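Local coordinates for protein 3-chlorocatechol 1,2-dioxygenase (Rhodococcus opacus, PDB 2BOY) that holds a ferric iron and probably uses it to open the ring of catechols, 3-chlorocatechol among them, by intradiol cleavage with dioxygen, at residues P48-V53 / G173-L178; L103-E108 / F243-K248; T206-E211 / L228-D233. One frame throughout, in Å; residues are numbered along the deposited sequence.

Interaction 1 (P48-V53 / G173-L178). With BHO (benzhydroxamic acid), chain J.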
loop_
_atom_site.group_PDB
_atom_site.type_symbol
_atom_site.label_atom_id
_atom_site.label_comp_id
_atom_site.label_asym_id
_atom_site.label_seq_id
_atom_site.Cartn_x
_atom_site.Cartn_y
_atom_site.Cartn_z
ATOM N N PRO A 48 4.505 7.464 -5.394
ATOM C CA PRO A 48 3.819 8.223 -6.454
ATOM C C PRO A 48 3.722 7.436 -7.780
ATOM O O PRO A 48 2.637 7.435 -8.371
ATOM C CB PRO A 48 4.645 9.499 -6.585
ATOM C CG PRO A 48 5.389 9.653 -5.241
ATOM C CD PRO A 48 5.627 8.222 -4.788
ATOM N N LEU A 49 4.790 6.741 -8.197
ATOM C CA LEU A 49 4.728 5.954 -9.409
ATOM C C LEU A 49 3.679 4.847 -9.301
ATOM O O LEU A 49 2.809 4.712 -10.160
ATOM C CB LEU A 49 6.113 5.371 -9.741
ATOM C CG LEU A 49 6.189 4.367 -10.904
ATOM C CD1 LEU A 49 5.761 4.964 -12.256
ATOM C CD2 LEU A 49 7.654 3.867 -10.978
ATOM N N PHE A 50 3.760 4.043 -8.238
ATOM C CA PHE A 50 2.839 2.923 -8.081
ATOM C C PHE A 50 1.396 3.405 -8.080
ATOM O O PHE A 50 0.538 2.864 -8.801
ATOM C CB PHE A 50 3.131 2.200 -6.758
ATOM C CG PHE A 50 2.133 1.134 -6.430
ATOM C CD1 PHE A 50 1.322 1.250 -5.301
ATOM C CD2 PHE A 50 1.951 0.047 -7.261
ATOM C CE1 PHE A 50 0.397 0.254 -4.990
ATOM C CE2 PHE A 50 0.997 -0.933 -6.967
ATOM C CZ PHE A 50 0.228 -0.811 -5.828
ATOM N N LEU A 51 1.126 4.413 -7.242
ATOM C CA LEU A 51 -0.244 4.891 -7.121
ATOM C C LEU A 51 -0.718 5.513 -8.431
ATOM O O LEU A 51 -1.864 5.276 -8.850
ATOM C CB LEU A 51 -0.343 5.924 -5.991
ATOM C CG LEU A 51 0.012 5.291 -4.621
ATOM C CD1 LEU A 51 0.110 6.403 -3.559
ATOM C CD2 LEU A 51 -0.978 4.203 -4.227
ATOM N N ASP A 52 0.161 6.302 -9.064
ATOM C CA ASP A 52 -0.193 6.967 -10.316
ATOM C C ASP A 52 -0.424 5.976 -11.452
ATOM O O ASP A 52 -1.295 6.232 -12.301
ATOM C CB ASP A 52 0.850 7.997 -10.741
ATOM C CG ASP A 52 0.752 9.278 -9.936
ATOM O OD1 ASP A 52 -0.139 9.408 -9.052
ATOM O OD2 ASP A 52 1.565 10.201 -10.104
ATOM N N VAL A 53 0.293 4.848 -11.459
ATOM C CA VAL A 53 0.032 3.801 -12.465
ATOM C C VAL A 53 -1.377 3.190 -12.292
ATOM O O VAL A 53 -2.180 3.123 -13.242
ATOM C CB VAL A 53 1.112 2.701 -12.449
ATOM C CG1 VAL A 53 0.673 1.444 -13.244
ATOM C CG2 VAL A 53 2.379 3.250 -13.062
ATOM N N GLY A 173 12.467 -1.458 -10.591
ATOM C CA GLY A 173 11.858 -0.918 -9.374
ATOM C C GLY A 173 10.672 -1.801 -8.984
ATOM O O GLY A 173 10.252 -2.681 -9.765
ATOM N N PRO A 174 10.130 -1.591 -7.779
ATOM C CA PRO A 174 9.019 -2.411 -7.300
ATOM C C PRO A 174 7.759 -2.330 -8.204
ATOM O O PRO A 174 7.125 -3.342 -8.389
ATOM C CB PRO A 174 8.734 -1.837 -5.899
ATOM C CG PRO A 174 10.006 -1.145 -5.485
ATOM C CD PRO A 174 10.585 -0.602 -6.780
ATOM N N THR A 175 7.435 -1.180 -8.794
ATOM C CA THR A 175 6.179 -1.095 -9.560
ATOM C C THR A 175 6.321 -1.996 -10.794
ATOM O O THR A 175 5.470 -2.826 -11.112
ATOM C CB THR A 175 5.900 0.351 -10.015
ATOM O OG1 THR A 175 5.874 1.220 -8.861
ATOM C CG2 THR A 175 4.488 0.462 -10.652
ATOM N N GLY A 176 7.438 -1.800 -11.483
ATOM C CA GLY A 176 7.774 -2.596 -12.644
ATOM C C GLY A 176 7.927 -4.047 -12.272
ATOM O O GLY A 176 7.562 -4.916 -13.087
ATOM N N ALA A 177 8.432 -4.333 -11.070
ATOM C CA ALA A 177 8.548 -5.752 -10.629
ATOM C C ALA A 177 7.192 -6.395 -10.437
ATOM O O ALA A 177 7.005 -7.557 -10.767
ATOM C CB ALA A 177 9.375 -5.887 -9.340
ATOM N N LEU A 178 6.236 -5.661 -9.854
ATOM C CA LEU A 178 4.886 -6.202 -9.737
ATOM C C LEU A 178 4.235 -6.471 -11.120
ATOM O O LEU A 178 3.590 -7.509 -11.330
ATOM C CB LEU A 178 3.997 -5.229 -8.945
ATOM C CG LEU A 178 2.490 -5.489 -9.027
ATOM C CD1 LEU A 178 2.121 -6.813 -8.335
ATOM C CD2 LEU A 178 1.783 -4.328 -8.369
HETATM C C1 BHO J . 3.112 8.268 -16.233
HETATM C C2 BHO J . 1.802 7.977 -15.616
HETATM C C3 BHO J . 1.722 6.959 -14.664
HETATM C C4 BHO J . 2.878 6.230 -14.340
HETATM C C5 BHO J . 4.098 6.508 -14.934
HETATM C C6 BHO J . 4.225 7.516 -15.891
HETATM C C BHO J . 3.194 9.362 -17.250
HETATM O O1 BHO J . 2.206 9.590 -17.869
HETATM N N BHO J . 4.266 10.062 -17.560
HETATM O O2 BHO J . 5.017 10.600 -16.731
#

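Interaction 2 (L103-E108 / F243-K248)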
loop_
_atom_site.group_PDB
_atom_site.type_symbol
_atom_site.label_atom_id
_atom_site.label_comp_id
_atom_site.label_asym_id
_atom_site.label_seq_id
_atom_site.Cartn_x
_atom_site.Cartn_y
_atom_site.Cartn_z
ATOM N N LEU A 103 8.024 16.817 -34.988
ATOM C CA LEU A 103 6.604 17.007 -34.840
ATOM C C LEU A 103 6.331 18.498 -34.750
ATOM O O LEU A 103 6.946 19.185 -33.899
ATOM C CB LEU A 103 6.089 16.334 -33.538
ATOM C CG LEU A 103 4.592 16.586 -33.268
ATOM C CD1 LEU A 103 3.697 15.994 -34.382
ATOM C CD2 LEU A 103 4.170 16.061 -31.862
ATOM N N ILE A 104 5.404 18.989 -35.568
ATOM C CA ILE A 104 4.952 20.388 -35.458
ATOM C C ILE A 104 3.564 20.346 -34.888
ATOM O O ILE A 104 2.630 19.760 -35.491
ATOM C CB ILE A 104 4.993 21.144 -36.805
ATOM C CG1 ILE A 104 6.395 21.027 -37.452
ATOM C CG2 ILE A 104 4.538 22.583 -36.631
ATOM C CD1 ILE A 104 7.570 21.541 -36.596
ATOM N N PHE A 105 3.420 20.967 -33.715
ATOM C CA PHE A 105 2.150 20.909 -32.976
ATOM C C PHE A 105 1.493 22.294 -33.008
ATOM O O PHE A 105 2.111 23.276 -32.587
ATOM C CB PHE A 105 2.386 20.404 -31.538
ATOM C CG PHE A 105 1.120 20.298 -30.713
ATOM C CD1 PHE A 105 0.468 21.447 -30.267
ATOM C CD2 PHE A 105 0.591 19.048 -30.381
ATOM C CE1 PHE A 105 -0.727 21.383 -29.506
ATOM C CE2 PHE A 105 -0.585 18.944 -29.588
ATOM C CZ PHE A 105 -1.257 20.142 -29.180
ATOM N N ARG A 106 0.299 22.387 -33.601
ATOM C CA ARG A 106 -0.411 23.664 -33.704
ATOM C C ARG A 106 -1.519 23.634 -32.665
ATOM O O ARG A 106 -2.485 22.844 -32.780
ATOM C CB ARG A 106 -1.004 23.832 -35.120
ATOM C CG ARG A 106 0.076 23.854 -36.206
ATOM C CD ARG A 106 -0.468 23.940 -37.663
ATOM N NE ARG A 106 0.617 23.740 -38.661
ATOM C CZ ARG A 106 1.585 24.618 -38.851
ATOM N NH1 ARG A 106 1.563 25.721 -38.120
ATOM N NH2 ARG A 106 2.543 24.415 -39.768
ATOM N N GLY A 107 -1.381 24.482 -31.635
ATOM C CA GLY A 107 -2.333 24.533 -30.539
ATOM C C GLY A 107 -3.251 25.742 -30.611
ATOM O O GLY A 107 -2.902 26.790 -31.182
ATOM N N GLU A 108 -4.440 25.591 -30.038
ATOM C CA GLU A 108 -5.342 26.715 -29.857
ATOM C C GLU A 108 -6.003 26.481 -28.496
ATOM O O GLU A 108 -6.309 25.317 -28.120
ATOM C CB GLU A 108 -6.418 26.761 -30.984
ATOM C CG GLU A 108 -7.330 28.014 -30.911
ATOM C CD GLU A 108 -8.508 27.994 -31.885
ATOM O OE1 GLU A 108 -9.002 26.886 -32.220
ATOM O OE2 GLU A 108 -8.971 29.100 -32.268
ATOM N N PHE A 243 6.022 15.488 -39.218
ATOM C CA PHE A 243 4.629 15.250 -38.900
ATOM C C PHE A 243 4.063 16.519 -38.351
ATOM O O PHE A 243 4.785 17.271 -37.685
ATOM C CB PHE A 243 4.514 14.096 -37.914
ATOM C CG PHE A 243 4.961 12.793 -38.520
ATOM C CD1 PHE A 243 4.085 12.049 -39.298
ATOM C CD2 PHE A 243 6.285 12.386 -38.416
ATOM C CE1 PHE A 243 4.517 10.843 -39.921
ATOM C CE2 PHE A 243 6.734 11.202 -39.044
ATOM C CZ PHE A 243 5.851 10.437 -39.788
ATOM N N GLU A 244 2.791 16.733 -38.625
ATOM C CA GLU A 244 2.077 17.882 -38.098
ATOM C C GLU A 244 0.762 17.436 -37.472
ATOM O O GLU A 244 0.124 16.472 -37.927
ATOM C CB GLU A 244 1.857 18.875 -39.229
ATOM C CG GLU A 244 0.942 20.019 -38.915
ATOM C CD GLU A 244 0.711 20.851 -40.174
ATOM O OE1 GLU A 244 -0.466 20.964 -40.600
ATOM O OE2 GLU A 244 1.711 21.345 -40.752
ATOM N N THR A 245 0.363 18.136 -36.416
ATOM C CA THR A 245 -0.900 17.837 -35.747
ATOM C C THR A 245 -1.485 19.124 -35.143
ATOM O O THR A 245 -0.787 20.102 -35.038
ATOM C CB THR A 245 -0.678 16.715 -34.706
ATOM O OG1 THR A 245 -1.955 16.220 -34.268
ATOM C CG2 THR A 245 -0.023 17.249 -33.410
ATOM N N SER A 246 -2.775 19.114 -34.798
ATOM C CA SER A 246 -3.480 20.312 -34.350
ATOM C C SER A 246 -4.336 19.841 -33.210
ATOM O O SER A 246 -4.848 18.708 -33.232
ATOM C CB SER A 246 -4.424 20.855 -35.436
ATOM O OG SER A 246 -3.667 21.333 -36.534
ATOM N N TYR A 247 -4.501 20.696 -32.219
ATOM C CA TYR A 247 -5.425 20.412 -31.124
ATOM C C TYR A 247 -6.009 21.693 -30.589
ATOM O O TYR A 247 -5.316 22.702 -30.495
ATOM C CB TYR A 247 -4.748 19.664 -29.959
ATOM C CG TYR A 247 -5.744 19.094 -28.968
ATOM C CD1 TYR A 247 -6.459 17.909 -29.251
ATOM C CD2 TYR A 247 -5.976 19.738 -27.766
ATOM C CE1 TYR A 247 -7.412 17.396 -28.340
ATOM C CE2 TYR A 247 -6.885 19.262 -26.859
ATOM C CZ TYR A 247 -7.612 18.085 -27.154
ATOM O OH TYR A 247 -8.509 17.612 -26.223
ATOM N N LYS A 248 -7.270 21.628 -30.188
ATOM C CA LYS A 248 -7.908 22.768 -29.566
ATOM C C LYS A 248 -8.303 22.440 -28.146
ATOM O O LYS A 248 -9.123 21.513 -27.925
ATOM C CB LYS A 248 -9.176 23.178 -30.344
ATOM C CG LYS A 248 -9.978 24.300 -29.663
ATOM C CD LYS A 248 -11.302 24.673 -30.411
ATOM C CE LYS A 248 -12.465 23.704 -30.057
ATOM N NZ LYS A 248 -13.604 23.682 -31.083
#

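Interaction 3 (T206-E211 / L228-D233)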
loop_
_atom_site.group_PDB
_atom_site.type_symbol
_atom_site.label_atom_id
_atom_site.label_comp_id
_atom_site.label_asym_id
_atom_site.label_seq_id
_atom_site.Cartn_x
_atom_site.Cartn_y
_atom_site.Cartn_z
ATOM N N THR A 206 -3.823 17.530 -18.764
ATOM C CA THR A 206 -4.255 16.543 -19.726
ATOM C C THR A 206 -3.041 15.926 -20.449
ATOM O O THR A 206 -1.896 16.284 -20.167
ATOM C CB THR A 206 -5.302 17.189 -20.708
ATOM O OG1 THR A 206 -5.967 16.177 -21.481
ATOM C CG2 THR A 206 -4.673 18.165 -21.734
ATOM N N GLN A 207 -3.323 14.997 -21.345
ATOM C CA GLN A 207 -2.275 14.300 -22.117
ATOM C C GLN A 207 -2.815 14.138 -23.507
ATOM O O GLN A 207 -4.016 13.925 -23.673
ATOM C CB GLN A 207 -2.089 12.894 -21.577
ATOM C CG GLN A 207 -1.448 12.865 -20.199
ATOM C CD GLN A 207 -0.934 11.507 -19.813
ATOM O OE1 GLN A 207 -0.458 10.738 -20.660
ATOM N NE2 GLN A 207 -1.001 11.214 -18.527
ATOM N N LEU A 208 -1.939 14.147 -24.510
ATOM C CA LEU A 208 -2.427 13.866 -25.871
ATOM C C LEU A 208 -1.615 12.699 -26.422
ATOM O O LEU A 208 -0.427 12.658 -26.212
ATOM C CB LEU A 208 -2.266 15.112 -26.766
ATOM C CG LEU A 208 -3.111 16.307 -26.266
ATOM C CD1 LEU A 208 -2.779 17.600 -27.004
ATOM C CD2 LEU A 208 -4.617 15.990 -26.359
ATOM N N TYR A 209 -2.285 11.770 -27.081
ATOM C CA TYR A 209 -1.719 10.514 -27.573
ATOM C C TYR A 209 -1.773 10.531 -29.098
ATOM O O TYR A 209 -2.337 11.442 -29.678
ATOM C CB TYR A 209 -2.573 9.367 -27.071
ATOM C CG TYR A 209 -2.722 9.342 -25.564
ATOM C CD1 TYR A 209 -3.819 9.931 -24.947
ATOM C CD2 TYR A 209 -1.755 8.714 -24.765
ATOM C CE1 TYR A 209 -3.944 9.926 -23.565
ATOM C CE2 TYR A 209 -1.871 8.705 -23.375
ATOM C CZ TYR A 209 -2.969 9.308 -22.793
ATOM O OH TYR A 209 -3.111 9.286 -21.423
ATOM N N PHE A 210 -1.167 9.550 -29.754
ATOM C CA PHE A 210 -1.059 9.532 -31.236
ATOM C C PHE A 210 -1.889 8.356 -31.745
ATOM O O PHE A 210 -1.653 7.223 -31.321
ATOM C CB PHE A 210 0.403 9.435 -31.614
ATOM C CG PHE A 210 1.210 10.583 -31.109
ATOM C CD1 PHE A 210 1.892 10.506 -29.903
ATOM C CD2 PHE A 210 1.210 11.794 -31.799
ATOM C CE1 PHE A 210 2.579 11.586 -29.425
ATOM C CE2 PHE A 210 1.909 12.881 -31.317
ATOM C CZ PHE A 210 2.595 12.775 -30.128
ATOM N N GLU A 211 -2.905 8.663 -32.557
ATOM C CA GLU A 211 -3.898 7.719 -33.110
ATOM C C GLU A 211 -3.302 6.364 -33.485
ATOM O O GLU A 211 -3.807 5.302 -33.138
ATOM C CB GLU A 211 -4.411 8.297 -34.424
ATOM C CG GLU A 211 -5.897 8.473 -34.458
ATOM C CD GLU A 211 -6.296 9.471 -35.502
ATOM O OE1 GLU A 211 -5.576 9.601 -36.523
ATOM O OE2 GLU A 211 -7.319 10.129 -35.274
ATOM N N LEU A 228 -8.598 12.540 -26.660
ATOM C CA LEU A 228 -7.169 12.921 -26.534
ATOM C C LEU A 228 -6.247 12.242 -27.579
ATOM O O LEU A 228 -5.022 12.344 -27.514
ATOM C CB LEU A 228 -6.683 12.553 -25.122
ATOM C CG LEU A 228 -7.533 13.174 -23.976
ATOM C CD1 LEU A 228 -7.063 12.658 -22.626
ATOM C CD2 LEU A 228 -7.495 14.728 -24.064
ATOM N N LEU A 229 -6.848 11.571 -28.542
ATOM C CA LEU A 229 -6.089 10.961 -29.617
ATOM C C LEU A 229 -5.874 11.922 -30.804
ATOM O O LEU A 229 -6.839 12.459 -31.373
ATOM C CB LEU A 229 -6.745 9.646 -30.044
ATOM C CG LEU A 229 -6.759 8.544 -28.946
ATOM C CD1 LEU A 229 -7.878 7.552 -29.251
ATOM C CD2 LEU A 229 -5.410 7.849 -28.947
ATOM N N LEU A 230 -4.609 12.155 -31.142
ATOM C CA LEU A 230 -4.263 13.090 -32.206
ATOM C C LEU A 230 -4.075 12.345 -33.510
ATOM O O LEU A 230 -3.642 11.190 -33.496
ATOM C CB LEU A 230 -2.929 13.762 -31.904
ATOM C CG LEU A 230 -2.816 14.608 -30.631
ATOM C CD1 LEU A 230 -1.359 15.041 -30.432
ATOM C CD2 LEU A 230 -3.742 15.824 -30.661
ATOM N N SER A 231 -4.396 13.016 -34.612
ATOM C CA SER A 231 -4.047 12.536 -35.953
ATOM C C SER A 231 -2.824 13.287 -36.450
ATOM O O SER A 231 -2.704 14.492 -36.264
ATOM C CB SER A 231 -5.214 12.748 -36.915
ATOM O OG SER A 231 -5.525 14.121 -37.030
ATOM N N LEU A 232 -1.927 12.559 -37.091
ATOM C CA LEU A 232 -0.684 13.080 -37.628
ATOM C C LEU A 232 -0.763 13.139 -39.158
ATOM O O LEU A 232 -1.209 12.154 -39.798
ATOM C CB LEU A 232 0.425 12.105 -37.270
ATOM C CG LEU A 232 1.440 12.425 -36.175
ATOM C CD1 LEU A 232 0.919 13.441 -35.157
ATOM C CD2 LEU A 232 1.982 11.136 -35.540
ATOM N N ASP A 233 -0.338 14.265 -39.730
ATOM C CA ASP A 233 -0.166 14.376 -41.182
ATOM C C ASP A 233 1.312 14.358 -41.519
ATOM O O ASP A 233 2.103 15.086 -40.925
ATOM C CB ASP A 233 -0.803 15.664 -41.706
ATOM C CG ASP A 233 -2.328 15.657 -41.584
ATOM O OD1 ASP A 233 -2.916 14.547 -41.557
ATOM O OD2 ASP A 233 -3.021 16.704 -41.523
HETATM O O HOH W 1 -3.024 9.887 -37.722
#

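Interaction 1 (P48-V53 / G173-L178)
Leu49, Phe50 and Thr175 carry a buried helix-to-helix contact behind one wall of the active-site pocket, where helix 47-54 meets the first turn of helix 174-181. The short segments run 42° apart, their axes 9.7 Å from each other at closest. Thr175 is the central residue of the contact, touching Leu49, Phe50 and Val53. Its OG1 lies beside the backbone N and anti to the carbonyl carbon (chi1 -57°), and it rests on Phe50, with OG1 3.6 Å from Phe50 CA. The same oxygen meets Leu49, whose CG is 3.8 Å away. Thr175 CG2 lies near the plane of the Phe50 ring, at its edge, and also approaches Val53 CG2. Farther along, Phe50 CE2 touches Leu178 CD2 at 3.8 Å, the two side chains meeting at a slant. Between the segments the contact is van der Waals fit; the Thr175 hydroxyl finds its hydrogen bond next to the segments rather than across them. The outer branches of two of these residues serve the ligand: Val53 CG2 comes within 3.3 Å of C4 of the bound benzhydroxamic acid, and Leu49 CD1 within 3.5 Å of its C5, so both lie against the same part of the phenyl ring. Leu49 also packs on Tyr78 of the pocket. Near the start of helix 174-181, Thr175 N is hydrogen-bonded to Glu46 OE1. Trp37 of helix 28-43 meets Phe50 edge-to-face and touches Leu178, while Val10 of the second subunit packs on Leu178, placing the pair between the pocket and the helices toward the dimer partner.

Interaction 2 (L103-E108 / F243-K248)
Arg106 and Glu244 supply the salt bridge of this strand pair, in which Arg106 NH2 lies 3.3 Å from Glu244 OE2 in a bond that is weak. The guanidinium and carboxylate planes stand 87° apart, and the carboxylate carbon CD lies at the guanidinium's edge, 3.3 Å from NE. Ile104 CG2 lies over one face of the guanidinium, toward its rim. An alanine at Glu244 would probably leave the Arg106 guanidinium without this acidic mate and freer to turn at the surface. Glu108 and Lys248, on the same face, run side by side, with Glu108 OE1 against the aliphatic CD of Lys248. The backbone bonds form a regular parallel ladder: Ile104 N to Phe243 O (2.8 Å), Thr245 N to Ile104 O, Arg106 N to Thr245 O (2.9 Å), Tyr247 N to Arg106 O and Glu108 N to Tyr247 O. The strand segments diverge by only 17°. They belong to the mixed sheet of the beta-rich domain of intradiol dioxygenases, and strand 156-162 pairs antiparallel with the other edge of 102-110. Apolar contacts gather on the opposite face, that of Leu103, Phe105, Thr245 and Tyr247. Thr245 CG2 sits between the backbone N and carbonyl carbon, and from this crowded position it meets Phe105 CD2 at 3.6 Å and Leu103 CD1 at 4.0 Å. Phe105 CZ reaches Tyr247 CB at 3.6 Å, these two side chains pointing the same way. Thr245 OG1 is hydrogen-bonded to Ser231 O, and Phe105 and Tyr247 both pack on Leu208 of strand 204-210.

Interaction 3 (T206-E211 / L228-D233)
Leu228 O takes a hydrogen bond from Tyr209 N (2.8 Å, 176° at the hydrogen) and a weaker CA-H...O contact from Leu208 CA at 3.4 Å. The Tyr209 ring also turns its edge toward this oxygen. Two further backbone bonds continue the pairing: Leu230 N donates to Tyr209 O at 2.8 Å, and Glu211 N donates to Leu230 O, also at 2.8 Å. Leu230 CG is anti to the carbonyl carbon and beside the backbone N (chi1 -61°), which brings it close against that same Tyr209 O. These bonds make a short parallel bridge at the end of strand 204-210, joining it to strand 229-236 in the mixed sheet of the dioxygenase core. Apolar groups pack on both faces. Leu208 CB meets Leu230 CD1, the two side chains crossing at about a right angle, and Phe210 CD2 touches Leu232 CD1 at 3.8 Å, with that methyl at the ring's edge. On the other face Tyr209 CB packs on Leu229 CD2. Leu228 CB lies 3.3 Å from Gln207 O, a buried carbonyl that has no polar partner. Gln207 itself lines the benzhydroxamic acid pocket beside the iron ligands His191 and His193; its OE1 is hydrogen-bonded to Arg188 NH1, and Tyr209 OH to Arg188 NH2, so one arginine holds both side chains. At the exposed end a water donates to Glu211 OE1 (2.8 Å) and accepts from Leu232 N (3.0 Å), bridging the two segments.

From the N terminus, helix segment 48-53 comes first and strand segment 103-108 next; 173-178 then closes interaction 1 across 119 intervening residues. Segments 206-211 and 228-233 close the short loop of interaction 3, and 243-248 finally closes interaction 2. Interactions 1 and 2 therefore cross along the chain, whereas interaction 3 is nested inside the loop of interaction 2. Interactions 2 and 3 adjoin in one sheet, their centres 9 Å apart, joined by Asp233 N with Glu244 O where strands 229-236 and 241-250 are neighbours. Interaction 1 lies on the far side of the chain's centre, tying the N-terminal helical part to the catalytic domain.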